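Local atomic coordinates of putative hydrolase (Bacteroides ovatus, PDB entry 4HBS), a protein that is of unknown function but, as a five-bladed beta-propeller, is probably a hydrolase that may act on glycosidic bonds. Residues A[365-368]-A[369-372]; A[40-43]-A[44-47]. All coordinates share one frame; numbering follows the deposited sequence.

Contact 1 of 2, residues A[365-368]-A[369-372]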
loop_
_atom_site.group_PDB
_atom_site.type_symbol
_atom_site.label_atom_id
_atom_site.label_comp_id
_atom_site.label_asym_id
_atom_site.label_seq_id
_atom_site.Cartn_x
_atom_site.Cartn_y
_atom_site.Cartn_z
ATOM N N LEU A 365 11.297 5.678 1.657
ATOM C CA LEU A 365 11.675 5.847 3.069
ATOM C C LEU A 365 12.993 5.186 3.408
ATOM O O LEU A 365 13.525 5.448 4.484
ATOM C CB LEU A 365 10.579 5.273 3.982
ATOM C CG LEU A 365 9.178 5.836 3.764
ATOM C CD1 LEU A 365 8.188 5.183 4.699
ATOM C CD2 LEU A 365 9.163 7.331 3.952
ATOM N N SER A 366 13.515 4.316 2.524
ATOM C CA SER A 366 14.769 3.609 2.756
ATOM C C SER A 366 15.932 4.605 2.828
ATOM O O SER A 366 16.152 5.382 1.882
ATOM C CB SER A 366 15.006 2.582 1.654
ATOM O OG SER A 366 16.089 1.734 1.982
ATOM N N ARG A 367 16.617 4.635 3.989
ATOM C CA ARG A 367 17.733 5.540 4.236
ATOM C C ARG A 367 19.070 4.996 3.679
ATOM O O ARG A 367 19.888 5.798 3.225
ATOM C CB ARG A 367 17.867 5.839 5.744
ATOM C CG ARG A 367 16.781 6.789 6.271
ATOM C CD ARG A 367 16.922 7.063 7.753
ATOM N NE ARG A 367 16.026 6.232 8.587
ATOM C CZ ARG A 367 15.005 6.675 9.339
ATOM N NH1 ARG A 367 14.702 7.970 9.374
ATOM N NH2 ARG A 367 14.281 5.819 10.059
ATOM N N THR A 368 19.300 3.659 3.724
ATOM C CA THR A 368 20.567 3.039 3.279
ATOM C C THR A 368 20.413 1.753 2.406
ATOM O O THR A 368 21.413 1.073 2.178
ATOM C CB THR A 368 21.394 2.666 4.520
ATOM O OG1 THR A 368 20.797 1.527 5.166
ATOM C CG2 THR A 368 21.533 3.829 5.504
ATOM N N GLY A 369 19.210 1.453 1.912
ATOM C CA GLY A 369 18.967 0.254 1.108
ATOM C C GLY A 369 18.143 -0.806 1.809
ATOM O O GLY A 369 17.745 -1.784 1.173
ATOM N N GLU A 370 17.875 -0.619 3.132
ATOM C CA GLU A 370 17.043 -1.518 3.939
ATOM C C GLU A 370 15.629 -1.554 3.389
ATOM O O GLU A 370 15.218 -0.602 2.728
ATOM C CB GLU A 370 17.027 -1.059 5.444
ATOM C CG GLU A 370 16.234 0.209 5.811
ATOM C CD GLU A 370 16.954 1.540 5.691
ATOM O OE1 GLU A 370 17.877 1.638 4.852
ATOM O OE2 GLU A 370 16.590 2.491 6.424
ATOM N N LEU A 371 14.872 -2.614 3.657
ATOM C CA LEU A 371 13.477 -2.633 3.211
ATOM C C LEU A 371 12.669 -1.885 4.218
ATOM O O LEU A 371 12.905 -2.093 5.396
ATOM C CB LEU A 371 12.924 -4.053 3.074
ATOM C CG LEU A 371 13.626 -4.939 2.081
ATOM C CD1 LEU A 371 13.312 -6.386 2.350
ATOM C CD2 LEU A 371 13.266 -4.586 0.666
ATOM N N VAL A 372 11.748 -1.001 3.790
ATOM C CA VAL A 372 10.862 -0.295 4.720
ATOM C C VAL A 372 9.475 -0.844 4.441
ATOM O O VAL A 372 8.941 -0.633 3.357
ATOM C CB VAL A 372 10.943 1.234 4.618
ATOM C CG1 VAL A 372 10.160 1.887 5.761
ATOM C CG2 VAL A 372 12.391 1.689 4.631
#
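Glu-370 folds its side chain back toward the turn that precedes it and offers its carboxylate to Arg-367 and Thr-368. From CB the chain runs to CG, which lies between the backbone N and the carbonyl carbon (chi1 72°) and passes 4.1 Å from Ser-366 OG. A second bend, at chi2 (-87°), turns CD and both oxygens back toward the backbone N-H groups of Arg-367 and Thr-368. OE1 takes two donors: Thr-368 N at 2.7 Å on its syn lone pair, and Thr-368 OG1 from above the carboxylate plane. OE2 receives a weak bond from Arg-367 N and also forms a salt bridge with Arg-401 of strand 399-403. The loop so gripped links the neighbouring antiparallel strands 356-361 and 371-377 within one sheet of the five-bladed propeller. Were Glu-370 lost, a glutamine in its place would probably leave Arg-401 without its countercharge here and set an amide N-H against donors of the turn. On the backbone side, Ser-366 OG gives its proton to Glu-370 O at 2.6 Å, in the carbonyl plane, and accepts weakly from Gly-369 N. Where the strand begins, Val-372 CG1 meets Leu-365 CB at 3.8 Å, the two side chains crossing at about a right angle.

Contact 2 of 2, residues A[40-43]-A[44-47]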
loop_
_atom_site.group_PDB
_atom_site.type_symbol
_atom_site.label_atom_id
_atom_site.label_comp_id
_atom_site.label_asym_id
_atom_site.label_seq_id
_atom_site.Cartn_x
_atom_site.Cartn_y
_atom_site.Cartn_z
ATOM N N TYR A 40 13.633 -4.636 12.468
ATOM C CA TYR A 40 13.405 -3.600 13.465
ATOM C C TYR A 40 12.021 -3.062 13.403
ATOM O O TYR A 40 11.459 -2.978 12.314
ATOM C CB TYR A 40 14.332 -2.407 13.208
ATOM C CG TYR A 40 15.802 -2.688 13.333
ATOM C CD1 TYR A 40 16.521 -3.215 12.269
ATOM C CD2 TYR A 40 16.505 -2.325 14.475
ATOM C CE1 TYR A 40 17.889 -3.476 12.377
ATOM C CE2 TYR A 40 17.877 -2.555 14.588
ATOM C CZ TYR A 40 18.567 -3.126 13.533
ATOM O OH TYR A 40 19.912 -3.374 13.637
ATOM N N LYS A 41 11.508 -2.586 14.542
ATOM C CA LYS A 41 10.258 -1.849 14.599
ATOM C C LYS A 41 10.638 -0.383 14.393
ATOM O O LYS A 41 11.463 0.108 15.162
ATOM C CB LYS A 41 9.571 -2.015 15.973
ATOM C CG LYS A 41 9.060 -3.383 16.304
ATOM C CD LYS A 41 8.589 -3.437 17.774
ATOM C CE LYS A 41 7.641 -4.587 18.058
ATOM N NZ LYS A 41 7.963 -5.288 19.338
ATOM N N ASP A 42 10.098 0.320 13.391
ATOM C CA ASP A 42 10.416 1.752 13.233
ATOM C C ASP A 42 9.486 2.541 14.188
ATOM O O ASP A 42 8.319 2.770 13.859
ATOM C CB ASP A 42 10.279 2.214 11.758
ATOM C CG ASP A 42 10.832 3.601 11.479
ATOM O OD1 ASP A 42 10.793 4.450 12.388
ATOM O OD2 ASP A 42 11.306 3.833 10.347
ATOM N N LEU A 43 9.998 2.928 15.385
ATOM C CA LEU A 43 9.179 3.626 16.377
ATOM C C LEU A 43 8.969 5.081 15.990
ATOM O O LEU A 43 7.972 5.667 16.418
ATOM C CB LEU A 43 9.771 3.527 17.779
ATOM C CG LEU A 43 10.146 2.118 18.291
ATOM C CD1 LEU A 43 10.596 2.189 19.724
ATOM C CD2 LEU A 43 8.993 1.133 18.154
ATOM N N LYS A 44 9.882 5.666 15.163
ATOM C CA LYS A 44 9.755 7.052 14.673
ATOM C C LYS A 44 8.525 7.171 13.789
ATOM O O LYS A 44 7.752 8.118 13.940
ATOM C CB LYS A 44 11.011 7.453 13.868
ATOM C CG LYS A 44 11.166 8.928 13.562
ATOM C CD LYS A 44 12.420 9.167 12.708
ATOM C CE LYS A 44 13.348 10.205 13.279
ATOM N NZ LYS A 44 12.916 11.600 12.974
ATOM N N TYR A 45 8.347 6.203 12.851
ATOM C CA TYR A 45 7.209 6.204 11.928
ATOM C C TYR A 45 5.963 5.766 12.649
ATOM O O TYR A 45 4.944 6.401 12.474
ATOM C CB TYR A 45 7.475 5.379 10.665
ATOM C CG TYR A 45 8.134 6.236 9.613
ATOM C CD1 TYR A 45 9.434 6.696 9.781
ATOM C CD2 TYR A 45 7.402 6.745 8.547
ATOM C CE1 TYR A 45 10.013 7.583 8.877
ATOM C CE2 TYR A 45 7.960 7.655 7.652
ATOM C CZ TYR A 45 9.260 8.095 7.833
ATOM O OH TYR A 45 9.784 9.019 6.949
ATOM N N ASN A 46 6.035 4.766 13.533
ATOM C CA ASN A 46 4.864 4.385 14.331
ATOM C C ASN A 46 4.335 5.613 15.103
ATOM O O ASN A 46 3.125 5.777 15.200
ATOM C CB ASN A 46 5.197 3.244 15.303
ATOM C CG ASN A 46 5.408 1.917 14.624
ATOM O OD1 ASN A 46 5.378 1.813 13.399
ATOM N ND2 ASN A 46 5.631 0.862 15.394
ATOM N N ALA A 47 5.244 6.511 15.578
ATOM C CA ALA A 47 4.864 7.736 16.296
ATOM C C ALA A 47 4.275 8.753 15.350
ATOM O O ALA A 47 3.286 9.397 15.708
ATOM C CB ALA A 47 6.061 8.334 17.012
#
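Asp-42 and Tyr-45 set their flat groups at a steep angle, carboxylate and ring planes 71° apart, where strand 38-42 gives way to helix 43-48. With its CG anti to the backbone N (chi1 -169°), Asp-42 carries its carboxylate forward over the first turn of the helix. OD1 is met by Tyr-45 N at 3.0 Å; the N-H points at it fairly straight (160°), yet comes from above the carboxylate plane. The same oxygen lies in the plane of the tyrosine ring, at its edge, whereas OD2 approaches CD1 of Tyr-45 obliquely at 3.5 Å. OD2 has its stronger partner in Arg-401, with which it forms a salt bridge, so the carboxylate is held by the helix through one oxygen and by strand 399-403 through the other. The far end of the tyrosine is fixed too, its OH hydrogen-bonded to Glu-106 and Gln-102. Lys-44 lays its CB 3.4 Å from Asp-42 OD1 but leads its amine away to a salt bridge with Glu-21.

Asn-46 sits beside the backbone of Asp-42. Its N donates to Asp-42 O at 3.1 Å, and its amide CG comes equally near that carbonyl oxygen. The amide oxygen OD1 lies close to the same carbonyl oxygen without bonding to it, and takes its hydrogen bond from Phe-399 N, which ties the helix to the strand beside it. One residue further on, Ala-47 N binds Leu-43 O at 3.0 Å and continues the helical pattern. Together these bonds describe an aspartate N-cap, in which a side-chain oxygen occupies an amide of the first turn while the residue's own carbonyl starts the i to i+4 series; here it ends a propeller strand and opens a short helix.

In the fold
Contacts 1 and 2 both reach the same antiparallel sheet, at a loop and at a strand-to-helix junction, where strand 399-403 runs between strands 38-42 and 371-377; both are partly buried, mixing interior residues with exposed ones. Each has a carboxylate that accepts from backbone N-H close by in the chain, two in contact 1 (one of them weak) and one in contact 2: the first acid reaches backward to close a loop, the second forward to cap a helix. Arg-401 joins them by pairing with both acids. The segments also meet directly, through a long, weak ion pair, Arg-367 NH2 to Asp-42 OD2 at 3.6 Å, and through Leu-365 packed on Tyr-45. Contact 1 adds an apolar pair at its strand end.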